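Local structure of pyocin S5 (Pseudomonas aeruginosa PAO1, 6THK) at residues Glu46-Lys51 with Tyr155-Leu160; Arg58-Gln63 with Ala170-Asp175; Pro124-Glu129 with Tyr137-Lys142. The protein is a bacteriocin that is imported into Pseudomonas aeruginosa and probably kills it by forming channels that depolarise the cytoplasmic membrane. The protein carries 1 engineered substitution. All coordinates share one frame; numbering follows the deposited sequence.

From the N terminus, the long helix 42-87 supplies the first halves of contacts 1 and 2. The chain then passes through helix 95-121 and enters the loop holding 124-129, which contact 3 joins to helix 133-145 across only seven intervening residues. After the short helix 149-154 comes helix 157-212, whose first turn closes contact 1 over 103 residues and whose later turns close contact 2 over 106. These two large loops cross, since their segments alternate along the chain, and contact 3 is nested inside both. Contacts 1 and 2 tie helices 42-87 and 157-212 side by side, running in the same direction, while contact 3 packs the zinc-binding loop on helix 133-145 next to the pair.

Contact 1 (Glu46-Lys51 with Tyr155-Leu160); sequences EIYLQK and YPFQQL
A hydrogen bond joins Tyr48 and Gln158, with the amide nitrogen NE2 of Gln158 donating to the phenol oxygen OH of Tyr48. The two atoms are 3.0 Å apart and the N-H...O angle is 154°, so the bond is reasonably straight. The oxygen lies close to the amide plane, where an N-H of the amide points, whereas the tyrosine ring and the amide are almost perpendicular, at 84°. The side chains come from opposite directions. Tyr48 has CG anti to its own backbone N (chi1 175°), which sends the ring out from helix 42-87 and carries its hydroxyl toward helix 157-212, as the separation requires: the nearest CA atoms, those of Tyr48 and Gln158, are 11.1 Å apart. Gln158 bends at its second torsion and brings the amide back to meet it. A long, rigid residue with a polar end suits one side, and a flexible amide that can adjust its reach suits the other.

The remaining contact is edge packing against Phe157. Tyr48 OH sits near the plane of the phenylalanine ring, 3.1 Å from CE2, a close approach in which the weakly positive ring hydrogens may favour the oxygen. Carbon meets carbon less tightly, Tyr48 CZ lying 4.2 Å from Phe157 CE2. Phe157 is held from elsewhere too, since it meets Trp144 edge-to-face and touches Val141 of helix 133-145.

Only 113 Å² is buried, at the surface. Pro156 occupies the N-cap position, so Phe157 and Gln158 belong to the first turn of helix 157-212. The arrangement is that of a splayed helix pair in an all-helical bundle, bridged at the helix start by long side chains because the backbones stand far apart.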
loop_
_atom_site.group_PDB
_atom_site.type_symbol
_atom_site.label_atom_id
_atom_site.label_comp_id
_atom_site.label_asym_id
_atom_site.label_seq_id
_atom_site.Cartn_x
_atom_site.Cartn_y
_atom_site.Cartn_z
ATOM N N GLU A 46 -44.695 59.974 63.575
ATOM C CA GLU A 46 -44.785 58.526 63.797
ATOM C C GLU A 46 -45.827 57.855 62.894
ATOM O O GLU A 46 -45.611 56.735 62.450
ATOM C CB GLU A 46 -45.084 58.208 65.263
ATOM C CG GLU A 46 -43.866 58.327 66.163
ATOM C CD GLU A 46 -44.038 57.955 67.623
ATOM O OE1 GLU A 46 -45.031 57.277 67.970
ATOM O OE2 GLU A 46 -43.144 58.315 68.421
ATOM N N ILE A 47 -46.935 58.546 62.605
ATOM C CA ILE A 47 -47.986 58.056 61.712
ATOM C C ILE A 47 -47.436 58.111 60.274
ATOM O O ILE A 47 -47.521 57.114 59.547
ATOM C CB ILE A 47 -49.315 58.850 61.931
ATOM C CG1 ILE A 47 -49.957 58.495 63.297
ATOM C CG2 ILE A 47 -50.314 58.645 60.785
ATOM C CD1 ILE A 47 -51.122 59.418 63.744
ATOM N N TYR A 48 -46.802 59.252 59.897
ATOM C CA TYR A 48 -46.204 59.430 58.569
ATOM C C TYR A 48 -45.144 58.346 58.307
ATOM O O TYR A 48 -45.228 57.670 57.285
ATOM C CB TYR A 48 -45.615 60.848 58.375
ATOM C CG TYR A 48 -44.894 61.015 57.045
ATOM C CD1 TYR A 48 -43.545 60.676 56.908
ATOM C CD2 TYR A 48 -45.570 61.469 55.916
ATOM C CE1 TYR A 48 -42.894 60.783 55.681
ATOM C CE2 TYR A 48 -44.933 61.558 54.678
ATOM C CZ TYR A 48 -43.592 61.226 54.568
ATOM O OH TYR A 48 -42.962 61.373 53.355
ATOM N N LEU A 49 -44.178 58.163 59.245
ATOM C CA LEU A 49 -43.116 57.157 59.123
ATOM C C LEU A 49 -43.692 55.742 58.955
ATOM O O LEU A 49 -43.192 54.985 58.122
ATOM C CB LEU A 49 -42.143 57.192 60.324
ATOM C CG LEU A 49 -41.252 58.430 60.519
ATOM C CD1 LEU A 49 -40.426 58.309 61.785
ATOM C CD2 LEU A 49 -40.344 58.663 59.343
ATOM N N GLN A 50 -44.738 55.386 59.738
ATOM C CA GLN A 50 -45.371 54.065 59.646
ATOM C C GLN A 50 -46.081 53.863 58.320
ATOM O O GLN A 50 -45.814 52.881 57.645
ATOM C CB GLN A 50 -46.352 53.812 60.797
ATOM C CG GLN A 50 -45.685 53.396 62.096
ATOM C CD GLN A 50 -46.705 53.030 63.137
ATOM O OE1 GLN A 50 -47.684 53.738 63.361
ATOM N NE2 GLN A 50 -46.487 51.925 63.816
ATOM N N LYS A 51 -46.968 54.795 57.940
ATOM C CA LYS A 51 -47.759 54.711 56.715
ATOM C C LYS A 51 -46.949 54.762 55.421
ATOM O O LYS A 51 -47.259 54.020 54.494
ATOM C CB LYS A 51 -48.838 55.818 56.711
ATOM C CG LYS A 51 -49.876 55.714 55.589
ATOM C CD LYS A 51 -50.703 56.992 55.415
ATOM C CE LYS A 51 -50.089 58.015 54.479
ATOM N NZ LYS A 51 -50.186 57.609 53.049
ATOM N N TYR A 155 -40.912 68.501 41.693
ATOM C CA TYR A 155 -40.679 67.157 42.167
ATOM C C TYR A 155 -40.834 67.153 43.666
ATOM O O TYR A 155 -39.877 67.333 44.390
ATOM C CB TYR A 155 -39.256 66.768 41.820
ATOM C CG TYR A 155 -38.893 65.314 41.990
ATOM C CD1 TYR A 155 -39.625 64.319 41.395
ATOM C CD2 TYR A 155 -37.789 64.950 42.727
ATOM C CE1 TYR A 155 -39.275 63.002 41.542
ATOM C CE2 TYR A 155 -37.435 63.639 42.873
ATOM C CZ TYR A 155 -38.181 62.675 42.278
ATOM O OH TYR A 155 -37.817 61.379 42.429
ATOM N N PRO A 156 -42.045 66.913 44.141
ATOM C CA PRO A 156 -42.279 66.915 45.597
ATOM C C PRO A 156 -41.684 65.705 46.316
ATOM O O PRO A 156 -41.340 64.706 45.670
ATOM C CB PRO A 156 -43.802 66.914 45.703
ATOM C CG PRO A 156 -44.264 66.244 44.464
ATOM C CD PRO A 156 -43.293 66.648 43.394
ATOM N N PHE A 157 -41.583 65.788 47.660
ATOM C CA PHE A 157 -41.044 64.710 48.474
ATOM C C PHE A 157 -41.846 63.435 48.367
ATOM O O PHE A 157 -41.258 62.358 48.376
ATOM C CB PHE A 157 -40.868 65.111 49.942
ATOM C CG PHE A 157 -40.127 64.073 50.762
ATOM C CD1 PHE A 157 -38.747 63.947 50.669
ATOM C CD2 PHE A 157 -40.816 63.200 51.594
ATOM C CE1 PHE A 157 -38.068 62.984 51.410
ATOM C CE2 PHE A 157 -40.132 62.246 52.347
ATOM C CZ PHE A 157 -38.762 62.134 52.240
ATOM N N GLN A 158 -43.183 63.548 48.267
ATOM C CA GLN A 158 -44.076 62.397 48.125
ATOM C C GLN A 158 -43.829 61.670 46.811
ATOM O O GLN A 158 -44.018 60.452 46.748
ATOM C CB GLN A 158 -45.548 62.805 48.260
ATOM C CG GLN A 158 -45.914 63.364 49.643
ATOM C CD GLN A 158 -45.311 62.594 50.805
ATOM O OE1 GLN A 158 -45.508 61.385 50.962
ATOM N NE2 GLN A 158 -44.567 63.296 51.638
ATOM N N GLN A 159 -43.387 62.427 45.767
ATOM C CA GLN A 159 -43.056 61.901 44.444
ATOM C C GLN A 159 -41.795 61.094 44.520
ATOM O O GLN A 159 -41.739 60.008 43.937
ATOM C CB GLN A 159 -42.939 63.000 43.377
ATOM C CG GLN A 159 -43.037 62.477 41.931
ATOM C CD GLN A 159 -44.206 61.538 41.633
ATOM O OE1 GLN A 159 -45.268 61.558 42.277
ATOM N NE2 GLN A 159 -44.017 60.695 40.629
ATOM N N LEU A 160 -40.836 61.565 45.315
ATOM C CA LEU A 160 -39.578 60.864 45.522
ATOM C C LEU A 160 -39.819 59.573 46.297
ATOM O O LEU A 160 -39.223 58.548 46.006
ATOM C CB LEU A 160 -38.588 61.734 46.275
ATOM C CG LEU A 160 -37.305 60.996 46.638
ATOM C CD1 LEU A 160 -36.349 60.998 45.463
ATOM C CD2 LEU A 160 -36.648 61.590 47.867
#

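Contact 2 (Arg58-Gln63 with Ala170-Asp175); sequences RSIFEQ and AYYKQD
Phe61 and Tyr172 mark the closest backbone approach between helices 42-87 and 157-212 in these segments, with their CA atoms 7.2 Å apart. At this spacing the ring of Tyr172 fills the interface. One of its faces lies against Phe61, whose CA is 4.0 Å from Tyr172 CE2. The opposite face is covered by CD2 of the neighbouring Tyr171, 3.6 Å above the ring centre. Tyrosine suits this place, with a flat ring to be packed on both faces and a hydroxyl at its end. The Phe61 ring sits obliquely to that of Tyr172, with planes at 57° and centroids 5.8 Å apart; its CD1 comes within 3.7 Å of Tyr172 CZ. Ile60 approaches the edge instead. Branching at CB puts its CG2 methyl, anti to the backbone N, 3.6 Å from Tyr172 CD2, while CG1 takes another course.

Each helix is also braced along its own length. In 58-63 the Arg58 NE to Glu62 OE2 salt bridge, 2.9 Å, spans one turn. In 170-175 the amide NE2 of Gln174 folds back to Tyr171 O at 2.9 Å, an acceptor that also receives Asp175 N.

No hydrogen bond joins the two segments; the hydroxyl of Tyr172 is instead bonded to Glu129 OE1, a zinc ligand, while Tyr171 OH makes a weak bond to Asp127 OD1. The arrangement is thus an aromatic helix-helix interface whose tyrosines form the second shell of a zinc site.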
loop_
_atom_site.group_PDB
_atom_site.type_symbol
_atom_site.label_atom_id
_atom_site.label_comp_id
_atom_site.label_asym_id
_atom_site.label_seq_id
_atom_site.Cartn_x
_atom_site.Cartn_y
_atom_site.Cartn_z
ATOM N N ARG A 58 -41.762 47.199 54.408
ATOM C CA ARG A 58 -41.881 45.880 54.988
ATOM C C ARG A 58 -42.572 44.914 54.021
ATOM O O ARG A 58 -42.209 43.750 53.945
ATOM C CB ARG A 58 -42.618 45.960 56.312
ATOM C CG ARG A 58 -43.051 44.623 56.848
ATOM C CD ARG A 58 -41.954 43.987 57.669
ATOM N NE ARG A 58 -42.353 42.656 58.094
ATOM C CZ ARG A 58 -41.986 42.102 59.237
ATOM N NH1 ARG A 58 -41.202 42.764 60.073
ATOM N NH2 ARG A 58 -42.405 40.885 59.538
ATOM N N SER A 59 -43.598 45.384 53.320
ATOM C CA SER A 59 -44.290 44.549 52.344
ATOM C C SER A 59 -43.375 44.162 51.187
ATOM O O SER A 59 -43.347 43.019 50.768
ATOM C CB SER A 59 -45.527 45.260 51.811
ATOM O OG SER A 59 -46.531 45.314 52.802
ATOM N N ILE A 60 -42.617 45.132 50.697
ATOM C CA ILE A 60 -41.645 44.945 49.605
ATOM C C ILE A 60 -40.633 43.869 49.979
ATOM O O ILE A 60 -40.324 42.999 49.171
ATOM C CB ILE A 60 -40.960 46.310 49.250
ATOM C CG1 ILE A 60 -41.932 47.218 48.451
ATOM C CG2 ILE A 60 -39.585 46.143 48.544
ATOM C CD1 ILE A 60 -41.533 48.683 48.246
ATOM N N PHE A 61 -40.131 43.940 51.215
ATOM C CA PHE A 61 -39.169 43.027 51.788
ATOM C C PHE A 61 -39.754 41.631 51.958
ATOM O O PHE A 61 -39.052 40.649 51.742
ATOM C CB PHE A 61 -38.611 43.582 53.103
ATOM C CG PHE A 61 -37.854 42.563 53.909
ATOM C CD1 PHE A 61 -36.639 42.065 53.461
ATOM C CD2 PHE A 61 -38.388 42.049 55.082
ATOM C CE1 PHE A 61 -35.962 41.091 54.182
ATOM C CE2 PHE A 61 -37.702 41.087 55.816
ATOM C CZ PHE A 61 -36.489 40.619 55.367
ATOM N N GLU A 62 -41.034 41.551 52.359
ATOM C CA GLU A 62 -41.773 40.302 52.524
ATOM C C GLU A 62 -41.986 39.627 51.159
ATOM O O GLU A 62 -41.709 38.435 51.039
ATOM C CB GLU A 62 -43.114 40.543 53.245
ATOM C CG GLU A 62 -42.974 41.026 54.676
ATOM C CD GLU A 62 -42.181 40.066 55.538
ATOM O OE1 GLU A 62 -42.358 38.833 55.397
ATOM O OE2 GLU A 62 -41.325 40.557 56.307
ATOM N N GLN A 63 -42.441 40.392 50.128
ATOM C CA GLN A 63 -42.627 39.899 48.753
ATOM C C GLN A 63 -41.279 39.499 48.172
ATOM O O GLN A 63 -41.189 38.448 47.541
ATOM C CB GLN A 63 -43.338 40.918 47.843
ATOM N N ALA A 170 -36.938 47.069 42.900
ATOM C CA ALA A 170 -35.787 46.832 42.019
ATOM C C ALA A 170 -34.624 46.154 42.757
ATOM O O ALA A 170 -34.070 45.188 42.222
ATOM C CB ALA A 170 -35.321 48.140 41.399
ATOM N N TYR A 171 -34.293 46.617 44.004
ATOM C CA TYR A 171 -33.217 46.043 44.828
ATOM C C TYR A 171 -33.445 44.566 45.150
ATOM O O TYR A 171 -32.517 43.769 45.006
ATOM C CB TYR A 171 -32.984 46.852 46.113
ATOM C CG TYR A 171 -32.095 46.163 47.133
ATOM C CD1 TYR A 171 -30.724 46.033 46.923
ATOM C CD2 TYR A 171 -32.628 45.625 48.301
ATOM C CE1 TYR A 171 -29.908 45.380 47.843
ATOM C CE2 TYR A 171 -31.821 44.967 49.229
ATOM C CZ TYR A 171 -30.459 44.860 49.003
ATOM O OH TYR A 171 -29.658 44.219 49.922
ATOM N N TYR A 172 -34.653 44.208 45.608
ATOM C CA TYR A 172 -34.979 42.826 45.948
ATOM C C TYR A 172 -35.218 41.961 44.701
ATOM O O TYR A 172 -35.068 40.745 44.778
ATOM C CB TYR A 172 -36.144 42.756 46.956
ATOM C CG TYR A 172 -35.790 43.297 48.327
ATOM C CD1 TYR A 172 -34.842 42.662 49.128
ATOM C CD2 TYR A 172 -36.415 44.434 48.833
ATOM C CE1 TYR A 172 -34.502 43.164 50.386
ATOM C CE2 TYR A 172 -36.107 44.927 50.103
ATOM C CZ TYR A 172 -35.141 44.295 50.871
ATOM O OH TYR A 172 -34.805 44.789 52.106
ATOM N N LYS A 173 -35.564 42.585 43.552
ATOM C CA LYS A 173 -35.758 41.896 42.274
ATOM C C LYS A 173 -34.391 41.484 41.736
ATOM O O LYS A 173 -34.219 40.321 41.363
ATOM C CB LYS A 173 -36.507 42.778 41.256
ATOM C CG LYS A 173 -38.025 42.760 41.419
ATOM C CD LYS A 173 -38.709 41.667 40.594
ATOM C CE LYS A 173 -40.201 41.592 40.833
ATOM N NZ LYS A 173 -40.936 42.768 40.291
ATOM N N GLN A 174 -33.400 42.404 41.765
ATOM C CA GLN A 174 -32.042 42.095 41.307
ATOM C C GLN A 174 -31.334 41.121 42.230
ATOM O O GLN A 174 -30.488 40.366 41.768
ATOM C CB GLN A 174 -31.199 43.360 41.044
ATOM C CG GLN A 174 -30.773 44.181 42.277
ATOM C CD GLN A 174 -29.589 43.603 43.025
ATOM O OE1 GLN A 174 -28.605 43.139 42.441
ATOM N NE2 GLN A 174 -29.682 43.589 44.342
ATOM N N ASP A 175 -31.661 41.134 43.529
ATOM C CA ASP A 175 -31.064 40.221 44.495
ATOM C C ASP A 175 -31.527 38.781 44.247
ATOM O O ASP A 175 -30.701 37.874 44.237
ATOM C CB ASP A 175 -31.391 40.661 45.926
ATOM C CG ASP A 175 -31.195 39.572 46.954
ATOM O OD1 ASP A 175 -30.025 39.258 47.268
ATOM O OD2 ASP A 175 -32.213 39.018 47.431
#

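Contact 3 (Pro124-Glu129 with Tyr137-Lys142); sequences PFIDYE and YEAWVK. With ZN (zinc ion), chain F.
Ile126 meets Trp140 at the rim of the indole, its side chain crossing that of the tryptophan at about a right angle. The terminal methyl CD1 does the touching: it lies near the indole plane, 3.8 Å from Trp140 NE1 and 4.0 Å from Trp140 CD1. The same methyl reaches Ala139 CB at 4.1 Å, so it meets both the alanine methyl and the NE1-CD1 corner of the indole. Alanine suits this place because its short side chain lets the loop come near helix 133-145. In Ile126, chi1 (-44°) directs CG1, and a nearly extended chi2 (164°) carries CD1 out to the helix.

The backbone reverses in an inverse gamma turn centred on Asp127, with a weak bond from Tyr128 N to Ile126 O, and that carbonyl oxygen stands 3.2 Å above the plane of the Tyr128 ring, toward its rim. From the centre of the turn, Asp127 OD1 binds the zinc ion at 2.1 Å; after it, Glu129 grips the metal with both carboxylate oxygens, Glu129 OE2 at 2.0 Å.

The chemistry divides the loop: a buried, largely apolar contact through Ile126, without a hydrogen bond between the segments, packs it on helix 133-145, while Asp127 and Glu129, which follow it, carry negative charge that zinc would be expected to offset.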
loop_
_atom_site.group_PDB
_atom_site.type_symbol
_atom_site.label_atom_id
_atom_site.label_comp_id
_atom_site.label_asym_id
_atom_site.label_seq_id
_atom_site.Cartn_x
_atom_site.Cartn_y
_atom_site.Cartn_z
ATOM N N PRO A 124 -28.395 55.633 46.141
ATOM C CA PRO A 124 -27.461 54.997 47.080
ATOM C C PRO A 124 -27.957 53.662 47.626
ATOM O O PRO A 124 -29.135 53.355 47.509
ATOM C CB PRO A 124 -27.364 56.015 48.213
ATOM C CG PRO A 124 -28.669 56.718 48.182
ATOM C CD PRO A 124 -29.058 56.801 46.734
ATOM N N PHE A 125 -27.055 52.887 48.221
ATOM C CA PHE A 125 -27.403 51.591 48.778
ATOM C C PHE A 125 -28.009 51.693 50.177
ATOM O O PHE A 125 -27.340 52.093 51.138
ATOM C CB PHE A 125 -26.221 50.609 48.740
ATOM C CG PHE A 125 -26.514 49.303 49.436
ATOM C CD1 PHE A 125 -27.547 48.481 49.003
ATOM C CD2 PHE A 125 -25.788 48.916 50.550
ATOM C CE1 PHE A 125 -27.855 47.297 49.680
ATOM C CE2 PHE A 125 -26.077 47.720 51.213
ATOM C CZ PHE A 125 -27.112 46.917 50.775
ATOM N N ILE A 126 -29.269 51.287 50.283
ATOM C CA ILE A 126 -29.976 51.260 51.548
ATOM C C ILE A 126 -30.400 49.805 51.795
ATOM O O ILE A 126 -31.163 49.254 50.995
ATOM C CB ILE A 126 -31.183 52.261 51.572
ATOM C CG1 ILE A 126 -30.810 53.648 50.968
ATOM C CG2 ILE A 126 -31.752 52.401 52.992
ATOM C CD1 ILE A 126 -31.977 54.546 50.597
ATOM N N ASP A 127 -29.885 49.168 52.870
ATOM C CA ASP A 127 -30.259 47.793 53.197
ATOM C C ASP A 127 -31.532 47.885 54.012
ATOM O O ASP A 127 -31.487 47.820 55.241
ATOM C CB ASP A 127 -29.141 47.070 53.973
ATOM C CG ASP A 127 -29.080 45.572 53.726
ATOM O OD1 ASP A 127 -29.439 45.135 52.603
ATOM O OD2 ASP A 127 -28.608 44.844 54.622
ATOM N N TYR A 128 -32.665 48.061 53.298
ATOM C CA TYR A 128 -34.024 48.295 53.795
ATOM C C TYR A 128 -34.421 47.489 55.028
ATOM O O TYR A 128 -34.903 48.080 56.002
ATOM C CB TYR A 128 -35.061 48.100 52.679
ATOM C CG TYR A 128 -34.765 48.911 51.443
ATOM C CD1 TYR A 128 -34.995 50.285 51.414
ATOM C CD2 TYR A 128 -34.246 48.312 50.303
ATOM C CE1 TYR A 128 -34.705 51.041 50.280
ATOM C CE2 TYR A 128 -33.932 49.062 49.171
ATOM C CZ TYR A 128 -34.185 50.421 49.156
ATOM O OH TYR A 128 -33.890 51.150 48.037
ATOM N N GLU A 129 -34.202 46.169 55.000
ATOM C CA GLU A 129 -34.546 45.243 56.085
ATOM C C GLU A 129 -33.822 45.542 57.406
ATOM O O GLU A 129 -34.364 45.253 58.472
ATOM C CB GLU A 129 -34.335 43.763 55.637
ATOM C CG GLU A 129 -32.976 43.122 55.917
ATOM C CD GLU A 129 -32.037 42.910 54.746
ATOM O OE1 GLU A 129 -32.352 43.380 53.629
ATOM O OE2 GLU A 129 -30.980 42.272 54.950
ATOM N N TYR A 137 -36.056 57.311 56.091
ATOM C CA TYR A 137 -36.584 58.653 55.873
ATOM C C TYR A 137 -35.486 59.699 55.670
ATOM O O TYR A 137 -35.587 60.508 54.746
ATOM C CB TYR A 137 -37.508 59.053 57.024
ATOM C CG TYR A 137 -37.971 60.494 56.973
ATOM C CD1 TYR A 137 -38.981 60.893 56.101
ATOM C CD2 TYR A 137 -37.409 61.460 57.808
ATOM C CE1 TYR A 137 -39.425 62.217 56.062
ATOM C CE2 TYR A 137 -37.829 62.789 57.762
ATOM C CZ TYR A 137 -38.841 63.162 56.892
ATOM O OH TYR A 137 -39.279 64.462 56.864
ATOM N N GLU A 138 -34.444 59.675 56.519
ATOM C CA GLU A 138 -33.346 60.643 56.471
ATOM C C GLU A 138 -32.481 60.424 55.255
ATOM O O GLU A 138 -31.956 61.392 54.691
ATOM C CB GLU A 138 -32.519 60.637 57.776
ATOM C CG GLU A 138 -33.305 61.033 59.027
ATOM C CD GLU A 138 -33.783 62.472 59.174
ATOM O OE1 GLU A 138 -33.519 63.303 58.273
ATOM O OE2 GLU A 138 -34.433 62.766 60.203
ATOM N N ALA A 139 -32.376 59.176 54.832
ATOM C CA ALA A 139 -31.625 58.856 53.648
ATOM C C ALA A 139 -32.396 59.421 52.473
ATOM O O ALA A 139 -31.820 60.033 51.591
ATOM C CB ALA A 139 -31.463 57.360 53.513
ATOM N N TRP A 140 -33.705 59.213 52.462
ATOM C CA TRP A 140 -34.544 59.719 51.384
ATOM C C TRP A 140 -34.541 61.242 51.333
ATOM O O TRP A 140 -34.516 61.833 50.267
ATOM C CB TRP A 140 -35.972 59.192 51.496
ATOM C CG TRP A 140 -36.104 57.763 51.128
ATOM C CD1 TRP A 140 -35.120 56.947 50.686
ATOM C CD2 TRP A 140 -37.291 56.971 51.171
ATOM N NE1 TRP A 140 -35.611 55.693 50.451
ATOM C CE2 TRP A 140 -36.946 55.681 50.745
ATOM C CE3 TRP A 140 -38.610 57.226 51.534
ATOM C CZ2 TRP A 140 -37.868 54.653 50.670
ATOM C CZ3 TRP A 140 -39.523 56.203 51.459
ATOM C CH2 TRP A 140 -39.149 54.933 51.029
ATOM N N VAL A 141 -34.560 61.876 52.498
ATOM C CA VAL A 141 -34.550 63.327 52.569
ATOM C C VAL A 141 -33.274 63.880 51.963
ATOM O O VAL A 141 -33.309 64.850 51.220
ATOM C CB VAL A 141 -34.652 63.817 54.015
ATOM C CG1 VAL A 141 -34.160 65.247 54.116
ATOM C CG2 VAL A 141 -36.077 63.697 54.516
ATOM N N LYS A 142 -32.155 63.227 52.252
ATOM C CA LYS A 142 -30.864 63.646 51.733
ATOM C C LYS A 142 -30.867 63.567 50.213
ATOM O O LYS A 142 -30.293 64.414 49.550
ATOM C CB LYS A 142 -29.740 62.792 52.311
HETATM ZN ZN ZN F . -30.323 43.315 53.323
#